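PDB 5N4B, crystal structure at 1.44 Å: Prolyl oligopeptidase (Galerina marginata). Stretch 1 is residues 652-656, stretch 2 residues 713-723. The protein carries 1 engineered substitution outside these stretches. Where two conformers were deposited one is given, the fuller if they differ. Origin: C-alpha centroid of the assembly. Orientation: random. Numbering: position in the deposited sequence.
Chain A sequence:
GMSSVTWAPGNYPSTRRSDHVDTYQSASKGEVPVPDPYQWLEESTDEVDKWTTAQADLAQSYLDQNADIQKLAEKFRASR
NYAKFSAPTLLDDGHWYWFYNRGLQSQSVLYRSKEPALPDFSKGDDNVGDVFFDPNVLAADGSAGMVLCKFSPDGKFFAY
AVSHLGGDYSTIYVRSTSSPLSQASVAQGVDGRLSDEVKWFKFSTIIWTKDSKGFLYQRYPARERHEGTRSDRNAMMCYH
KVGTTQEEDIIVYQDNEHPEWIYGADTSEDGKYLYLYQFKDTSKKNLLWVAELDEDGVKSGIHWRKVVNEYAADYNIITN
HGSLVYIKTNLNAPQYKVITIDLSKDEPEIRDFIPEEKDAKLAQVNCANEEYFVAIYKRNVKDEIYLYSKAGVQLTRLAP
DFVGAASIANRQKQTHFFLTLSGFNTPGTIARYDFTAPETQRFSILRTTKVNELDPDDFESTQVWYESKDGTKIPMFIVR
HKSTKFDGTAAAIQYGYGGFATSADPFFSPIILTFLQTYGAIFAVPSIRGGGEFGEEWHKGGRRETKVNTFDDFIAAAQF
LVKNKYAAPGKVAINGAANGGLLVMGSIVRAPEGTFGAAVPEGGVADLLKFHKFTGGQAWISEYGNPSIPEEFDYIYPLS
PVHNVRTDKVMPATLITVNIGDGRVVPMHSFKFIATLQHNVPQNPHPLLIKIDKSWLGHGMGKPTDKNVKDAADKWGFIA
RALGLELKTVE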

# COMPACT_ATOMS: atom_id res chain seq x y z
N PRO A 652 5.74 -27.22 1.70
CA PRO A 652 4.92 -26.98 2.89
C PRO A 652 3.46 -26.87 2.52
O PRO A 652 3.10 -26.52 1.39
CB PRO A 652 5.43 -25.61 3.39
CG PRO A 652 5.89 -24.93 2.17
CD PRO A 652 6.50 -26.04 1.30
N ALA A 653 2.61 -27.09 3.53
CA ALA A 653 1.19 -26.76 3.39
C ALA A 653 1.06 -25.33 2.87
O ALA A 653 1.63 -24.42 3.45
CB ALA A 653 0.48 -26.86 4.74
N THR A 654 0.27 -25.15 1.81
CA THR A 654 0.18 -23.90 1.10
C THR A 654 -1.28 -23.59 0.85
O THR A 654 -2.03 -24.44 0.34
CB THR A 654 0.95 -23.97 -0.22
OG1 THR A 654 2.35 -24.15 0.03
CG2 THR A 654 0.82 -22.69 -1.01
N LEU A 655 -1.69 -22.37 1.20
CA LEU A 655 -3.03 -21.85 0.97
C LEU A 655 -2.84 -20.55 0.20
O LEU A 655 -2.39 -19.54 0.76
CB LEU A 655 -3.80 -21.59 2.23
CG LEU A 655 -5.19 -20.97 2.01
CD1 LEU A 655 -6.10 -21.95 1.27
CD2 LEU A 655 -5.84 -20.60 3.31
N ILE A 656 -3.08 -20.58 -1.09
CA ILE A 656 -2.96 -19.40 -1.95
C ILE A 656 -4.31 -18.69 -1.94
O ILE A 656 -5.35 -19.36 -1.91
CB ILE A 656 -2.57 -19.84 -3.38
CG1 ILE A 656 -1.30 -20.70 -3.34
CG2 ILE A 656 -2.43 -18.64 -4.28
CD1 ILE A 656 -0.63 -20.94 -4.65
N ALA A 713 -9.45 -15.58 9.69
CA ALA A 713 -9.54 -16.81 10.46
C ALA A 713 -9.14 -18.02 9.63
O ALA A 713 -8.48 -18.94 10.12
CB ALA A 713 -10.95 -16.96 11.01
N ASP A 714 -9.56 -18.07 8.36
CA ASP A 714 -9.15 -19.18 7.48
C ASP A 714 -7.64 -19.22 7.32
O ASP A 714 -7.03 -20.28 7.41
CB ASP A 714 -9.76 -18.99 6.10
CG ASP A 714 -11.22 -19.39 5.98
OD1 ASP A 714 -11.76 -19.97 6.92
OD2 ASP A 714 -11.83 -19.11 4.90
N LYS A 715 -7.03 -18.07 7.06
CA LYS A 715 -5.59 -18.00 6.81
C LYS A 715 -4.78 -18.41 8.03
O LYS A 715 -3.92 -19.30 7.97
CB LYS A 715 -5.19 -16.57 6.40
CG LYS A 715 -3.74 -16.29 6.47
CD LYS A 715 -3.42 -14.97 5.79
CE LYS A 715 -3.66 -13.82 6.65
NZ LYS A 715 -2.73 -12.68 6.21
N TRP A 716 -5.07 -17.76 9.17
CA TRP A 716 -4.28 -18.03 10.37
C TRP A 716 -4.63 -19.39 10.95
O TRP A 716 -3.76 -20.07 11.52
CB TRP A 716 -4.44 -16.90 11.39
CG TRP A 716 -3.99 -15.56 10.89
CD1 TRP A 716 -4.74 -14.41 10.81
CD2 TRP A 716 -2.70 -15.24 10.36
NE1 TRP A 716 -3.98 -13.40 10.28
CE2 TRP A 716 -2.73 -13.88 9.97
CE3 TRP A 716 -1.52 -15.96 10.18
CZ2 TRP A 716 -1.63 -13.22 9.42
CZ3 TRP A 716 -0.43 -15.32 9.63
CH2 TRP A 716 -0.48 -13.96 9.26
N GLY A 717 -5.87 -19.83 10.79
CA GLY A 717 -6.23 -21.18 11.22
C GLY A 717 -5.55 -22.25 10.38
O GLY A 717 -5.10 -23.28 10.90
N PHE A 718 -5.46 -22.00 9.09
CA PHE A 718 -4.74 -22.92 8.20
C PHE A 718 -3.29 -23.04 8.64
O PHE A 718 -2.74 -24.13 8.74
CB PHE A 718 -4.84 -22.46 6.76
CG PHE A 718 -4.06 -23.31 5.78
CD1 PHE A 718 -4.68 -24.40 5.20
CD2 PHE A 718 -2.77 -23.01 5.45
CE1 PHE A 718 -4.01 -25.24 4.30
CE2 PHE A 718 -2.08 -23.83 4.55
CZ PHE A 718 -2.70 -24.92 3.98
N ILE A 719 -2.66 -21.90 8.89
CA ILE A 719 -1.28 -21.91 9.33
C ILE A 719 -1.16 -22.65 10.65
O ILE A 719 -0.27 -23.48 10.83
CB ILE A 719 -0.74 -20.48 9.42
CG1 ILE A 719 -0.47 -19.91 8.02
CG2 ILE A 719 0.54 -20.45 10.26
CD1 ILE A 719 -0.21 -18.44 7.99
N ALA A 720 -2.04 -22.35 11.62
CA ALA A 720 -1.93 -22.98 12.93
C ALA A 720 -2.02 -24.49 12.84
O ALA A 720 -1.21 -25.22 13.43
CB ALA A 720 -2.99 -22.46 13.88
N ARG A 721 -2.98 -24.99 12.07
CA ARG A 721 -3.12 -26.45 11.92
C ARG A 721 -1.92 -27.04 11.20
O ARG A 721 -1.40 -28.08 11.62
CB ARG A 721 -4.42 -26.79 11.19
CG ARG A 721 -4.50 -28.27 10.92
CD ARG A 721 -5.88 -28.81 10.86
NE ARG A 721 -6.50 -28.78 12.18
CZ ARG A 721 -7.61 -29.44 12.46
NH1 ARG A 721 -8.15 -29.36 13.67
NH2 ARG A 721 -8.18 -30.16 11.50
N ALA A 722 -1.45 -26.38 10.15
CA ALA A 722 -0.28 -26.90 9.44
C ALA A 722 0.93 -27.00 10.34
O ALA A 722 1.78 -27.86 10.11
CB ALA A 722 0.08 -26.02 8.27
N LEU A 723 1.09 -26.08 11.30
CA LEU A 723 2.22 -26.12 12.24
C LEU A 723 1.92 -26.94 13.48
O LEU A 723 2.79 -27.04 14.36
CB LEU A 723 2.58 -24.67 12.64
CG LEU A 723 2.91 -23.71 11.47
CD1 LEU A 723 3.38 -22.37 12.01
CD2 LEU A 723 3.90 -24.31 10.45

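The helix of stretch 2 packs nearly antiparallel to the strand of stretch 1, at 172° between their directions and 9.2 Å between their axes. No hydrogen bond crosses the interface; the contact is apolar packing that buries 251 Å² in all.

Along the helix, Ala713 lies out of reach, and its carbonyl accepts the backbone hydrogen bond from Gly717. Asp714 meets the strand through its backbone, its O lying 4.3 Å from Leu655 CD2; that oxygen already accepts a hydrogen bond from Phe718 N, while the carboxylate is engaged elsewhere in the structure. Lys715 behaves similarly: Leu655 CD2 comes within 4.4 Å of Lys715 CA, whereas the long side chain leads away, so its charged end stays clear of the apolar contact. Trp716 and Gly717 do not touch the strand.

Phe718 is the centre of the contact, covered over 84 Å², more than any other residue here. Its t rotamer (chi1 177°) carries the ring to the strand, where Leu655 CB sits over one face, 3.7 Å from the ring centroid and 14° off the normal, a CH-pi contact. A flat aromatic ring offers that methylene a broad surface. The ring tip reaches the strand backbone, with Phe718 CZ 3.7 Å from Thr654 C, and also lies 3.8 Å from Ala653 CB. Side chains alternate along this segment: Ala653 and Leu655 point toward the helix, while Thr654 points away and its OG1 donates a 2.8 Å hydrogen bond to Pro652 O.

Ile719, Ala720 and Arg721 make no contact with the strand, and the exposed position of Arg721 suits its charged side chain. One turn beyond Phe718, Ala722 again points toward the strand, its CB 3.7 Å from Ala653 CB. Paired methyls suit this close approach, where the two CA atoms are 6.2 Å apart. Leu723 makes no contact with the strand.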